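Local coordinates for oxidoreductase, NAD-binding/iron-sulfur cluster-binding protein (Nitratireductor pacificus pht-3B, PDB 6ZXU) that catalyses reductive dehalogenation with a bound cobalamin and probably draws its electrons through two [4Fe-4S] clusters, at residues 79-87 with 349-357. Numbering follows the deposited sequence.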
loop_
_atom_site.group_PDB
_atom_site.type_symbol
_atom_site.label_atom_id
_atom_site.label_comp_id
_atom_site.label_asym_id
_atom_site.label_seq_id
_atom_site.Cartn_x
_atom_site.Cartn_y
_atom_site.Cartn_z
ATOM N N GLU A 79 5.655 10.389 17.965
ATOM C CA GLU A 79 4.970 11.506 17.393
ATOM C C GLU A 79 3.844 11.105 16.475
ATOM O O GLU A 79 2.796 11.715 16.482
ATOM C CB GLU A 79 5.969 12.390 16.630
ATOM C CG GLU A 79 5.262 13.613 16.106
ATOM C CD GLU A 79 6.121 14.438 15.148
ATOM O OE1 GLU A 79 7.107 13.863 14.571
ATOM O OE2 GLU A 79 5.776 15.665 14.963
ATOM N N TYR A 80 4.044 10.066 15.647
ATOM C CA TYR A 80 2.953 9.660 14.734
ATOM C C TYR A 80 1.825 8.985 15.535
ATOM O O TYR A 80 0.663 9.134 15.205
ATOM C CB TYR A 80 3.502 8.761 13.589
ATOM C CG TYR A 80 4.142 9.616 12.506
ATOM C CD1 TYR A 80 5.448 10.040 12.629
ATOM C CD2 TYR A 80 3.463 9.959 11.372
ATOM C CE1 TYR A 80 6.054 10.861 11.679
ATOM C CE2 TYR A 80 4.053 10.804 10.409
ATOM C CZ TYR A 80 5.317 11.276 10.601
ATOM O OH TYR A 80 5.948 12.099 9.642
ATOM N N ALA A 81 2.159 8.260 16.588
ATOM C CA ALA A 81 1.113 7.715 17.489
ATOM C C ALA A 81 0.254 8.828 18.074
ATOM O O ALA A 81 -0.961 8.694 18.146
ATOM C CB ALA A 81 1.781 6.881 18.603
ATOM N N ARG A 82 0.877 9.943 18.485
ATOM C CA ARG A 82 0.116 11.024 19.074
ATOM C C ARG A 82 -0.777 11.636 18.039
ATOM O O ARG A 82 -1.856 12.050 18.335
ATOM C CB ARG A 82 1.054 12.074 19.678
ATOM C CG ARG A 82 1.718 11.641 21.004
ATOM C CD ARG A 82 2.302 12.837 21.763
ATOM N NE ARG A 82 3.382 13.476 20.988
ATOM C CZ ARG A 82 4.662 13.093 20.995
ATOM N NH1 ARG A 82 5.055 12.085 21.796
ATOM N NH2 ARG A 82 5.561 13.723 20.216
ATOM N N LEU A 83 -0.275 11.754 16.816
ATOM C CA LEU A 83 -1.087 12.254 15.744
ATOM C C LEU A 83 -2.305 11.368 15.530
ATOM O O LEU A 83 -3.401 11.854 15.406
ATOM C CB LEU A 83 -0.269 12.306 14.479
ATOM C CG LEU A 83 -1.023 12.699 13.243
ATOM C CD1 LEU A 83 -1.434 14.152 13.383
ATOM C CD2 LEU A 83 -0.107 12.488 11.994
ATOM N N PHE A 84 -2.104 10.048 15.468
ATOM C CA PHE A 84 -3.211 9.141 15.216
ATOM C C PHE A 84 -4.219 9.080 16.356
ATOM O O PHE A 84 -5.390 8.881 16.099
ATOM C CB PHE A 84 -2.695 7.712 14.879
ATOM C CG PHE A 84 -1.794 7.647 13.685
ATOM C CD1 PHE A 84 -1.931 8.546 12.614
ATOM C CD2 PHE A 84 -0.863 6.613 13.563
ATOM C CE1 PHE A 84 -1.056 8.490 11.521
ATOM C CE2 PHE A 84 -0.025 6.534 12.466
ATOM C CZ PHE A 84 -0.097 7.465 11.448
ATOM N N THR A 85 -3.753 9.298 17.590
ATOM C CA THR A 85 -4.611 9.481 18.744
ATOM C C THR A 85 -5.739 10.509 18.630
ATOM O O THR A 85 -6.853 10.276 19.094
ATOM C CB THR A 85 -3.763 9.836 19.962
ATOM O OG1 THR A 85 -2.817 8.785 20.199
ATOM C CG2 THR A 85 -4.618 10.048 21.152
ATOM N N ARG A 86 -5.505 11.594 17.898
ATOM C CA ARG A 86 -6.530 12.621 17.645
ATOM C C ARG A 86 -7.713 12.072 16.887
ATOM O O ARG A 86 -8.770 12.688 16.846
ATOM C CB ARG A 86 -5.910 13.807 16.841
ATOM C CG ARG A 86 -4.595 14.239 17.513
ATOM C CD ARG A 86 -4.033 15.600 17.193
ATOM N NE ARG A 86 -4.030 15.964 15.780
ATOM C CZ ARG A 86 -4.915 16.768 15.178
ATOM N NH1 ARG A 86 -4.758 17.058 13.874
ATOM N NH2 ARG A 86 -5.956 17.276 15.858
ATOM N N PHE A 87 -7.577 10.919 16.260
ATOM C CA PHE A 87 -8.678 10.428 15.437
ATOM C C PHE A 87 -9.317 9.102 15.982
ATOM O O PHE A 87 -10.090 8.437 15.257
ATOM C CB PHE A 87 -8.189 10.235 13.974
ATOM C CG PHE A 87 -7.448 11.440 13.435
ATOM C CD1 PHE A 87 -8.143 12.632 13.243
ATOM C CD2 PHE A 87 -6.097 11.418 13.236
ATOM C CE1 PHE A 87 -7.488 13.787 12.866
ATOM C CE2 PHE A 87 -5.453 12.552 12.809
ATOM C CZ PHE A 87 -6.139 13.728 12.619
ATOM N N PRO A 349 -8.571 11.489 7.480
ATOM C CA PRO A 349 -7.947 12.402 8.466
ATOM C C PRO A 349 -6.470 12.084 8.736
ATOM O O PRO A 349 -5.664 12.999 8.898
ATOM C CB PRO A 349 -8.764 12.154 9.760
ATOM C CG PRO A 349 -10.072 11.595 9.277
ATOM C CD PRO A 349 -9.776 10.839 8.025
ATOM N N LEU A 350 -6.115 10.798 8.751
ATOM C CA LEU A 350 -4.729 10.422 8.980
ATOM C C LEU A 350 -3.862 10.875 7.799
ATOM O O LEU A 350 -2.826 11.505 7.975
ATOM C CB LEU A 350 -4.571 8.924 9.175
ATOM C CG LEU A 350 -5.036 8.298 10.496
ATOM C CD1 LEU A 350 -6.538 8.364 10.598
ATOM C CD2 LEU A 350 -4.561 6.816 10.641
ATOM N N ILE A 351 -4.349 10.646 6.596
ATOM C CA ILE A 351 -3.660 11.012 5.383
ATOM C C ILE A 351 -3.445 12.541 5.341
ATOM O O ILE A 351 -2.352 13.016 5.109
ATOM C CB ILE A 351 -4.449 10.513 4.126
ATOM C CG1 ILE A 351 -4.333 9.027 3.981
ATOM C CG2 ILE A 351 -3.896 11.194 2.892
ATOM C CD1 ILE A 351 -5.265 8.458 2.925
ATOM N N GLN A 352 -4.488 13.301 5.544
ATOM C CA GLN A 352 -4.355 14.763 5.425
ATOM C C GLN A 352 -3.468 15.379 6.492
ATOM O O GLN A 352 -2.729 16.312 6.243
ATOM C CB GLN A 352 -5.710 15.426 5.397
ATOM C CG GLN A 352 -6.508 15.195 4.154
ATOM C CD GLN A 352 -7.962 15.724 4.330
ATOM O OE1 GLN A 352 -8.479 15.905 5.473
ATOM N NE2 GLN A 352 -8.644 15.956 3.186
ATOM N N ASN A 353 -3.542 14.881 7.690
ATOM C CA ASN A 353 -2.789 15.440 8.770
ATOM C C ASN A 353 -1.398 14.971 8.918
ATOM O O ASN A 353 -0.693 15.427 9.803
ATOM C CB ASN A 353 -3.561 15.290 10.057
ATOM C CG ASN A 353 -4.795 16.205 10.060
ATOM O OD1 ASN A 353 -4.685 17.411 10.306
ATOM N ND2 ASN A 353 -5.961 15.656 9.715
ATOM N N MET A 354 -0.974 14.004 8.110
ATOM C CA MET A 354 0.445 13.676 8.027
ATOM C C MET A 354 1.214 14.667 7.157
ATOM O O MET A 354 2.437 14.774 7.261
ATOM C CB MET A 354 0.652 12.237 7.532
ATOM C CG MET A 354 0.435 11.175 8.601
ATOM S SD MET A 354 0.876 9.493 8.064
ATOM C CE MET A 354 -0.427 9.108 6.873
ATOM N N VAL A 355 0.508 15.415 6.296
ATOM C CA VAL A 355 1.164 16.305 5.352
ATOM C C VAL A 355 2.084 17.363 6.068
ATOM O O VAL A 355 3.244 17.528 5.658
ATOM C CB VAL A 355 0.188 16.970 4.429
ATOM C CG1 VAL A 355 0.910 17.955 3.544
ATOM C CG2 VAL A 355 -0.522 15.927 3.578
ATOM N N PRO A 356 1.647 17.970 7.173
ATOM C CA PRO A 356 2.538 18.967 7.800
ATOM C C PRO A 356 3.789 18.370 8.391
ATOM O O PRO A 356 4.719 19.136 8.700
ATOM C CB PRO A 356 1.652 19.553 8.929
ATOM C CG PRO A 356 0.259 19.361 8.422
ATOM C CD PRO A 356 0.300 18.031 7.760
ATOM N N LEU A 357 3.842 17.032 8.510
ATOM C CA LEU A 357 4.985 16.378 9.113
ATOM C C LEU A 357 5.974 15.854 8.111
ATOM O O LEU A 357 6.890 15.182 8.491
ATOM C CB LEU A 357 4.541 15.247 10.049
ATOM C CG LEU A 357 3.505 15.584 11.138
ATOM C CD1 LEU A 357 3.417 14.445 12.136
ATOM C CD2 LEU A 357 3.857 16.836 11.874
HETATM O O HOH W 1 7.813 13.976 11.166
HETATM O O HOH W 2 4.579 12.843 7.469
#
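Leu350 splits its two methyls between two phenylalanines: CD2 lies over a face of the Phe84 ring, 4.1 Å from its centroid, in a CH-pi contact, while CD1 meets Phe87 CD2. Pro349 CB lies over one face of the Phe87 ring, 3.6 Å from Phe87 CD1, and Arg86 CB covers the opposite face. With CG anti to its carbonyl carbon (chi1 -49°), Phe87 carries CZ to the Asn353 amide, whose ND2 stands 3.5 Å from it. That amide is turned by a bond within its own helix, ND2 to Pro349 O at 2.8 Å, leaving OD1 at the edge of the Arg86 guanidinium, the two planes almost perpendicular. Were Phe87 replaced by an alanine, Pro349 CB and Leu350 CD1 would probably face a gap and the Asn353 amide lose its ring neighbour. Helices 74-85 and 342-354 pack side by side here, running 130° apart with short-segment axes 10.4 Å from each other, and helices 168-190 and 445-469 both touch Tyr80 and Phe84. In mid-interface Leu83 CD2 fits the hollow between Met354 CG, 3.7 Å away, and Leu357 CD1. Extended at chi2 (-173°), Met354 carries SD to the edges of the Tyr80 and Phe84 rings, a Met-aromatic contact with each. Leu357 CD1 lies over a face of the Tyr80 ring in a CH-pi contact, and both Leu357 methyls also lie against Glu79 OE2. Beyond the ring, Tyr80 OH touches two waters; one, 2.7 Å from OH, donates to Met354 O, the other lies within hydrogen-bonding distance of both Tyr80 OH and Leu357 O.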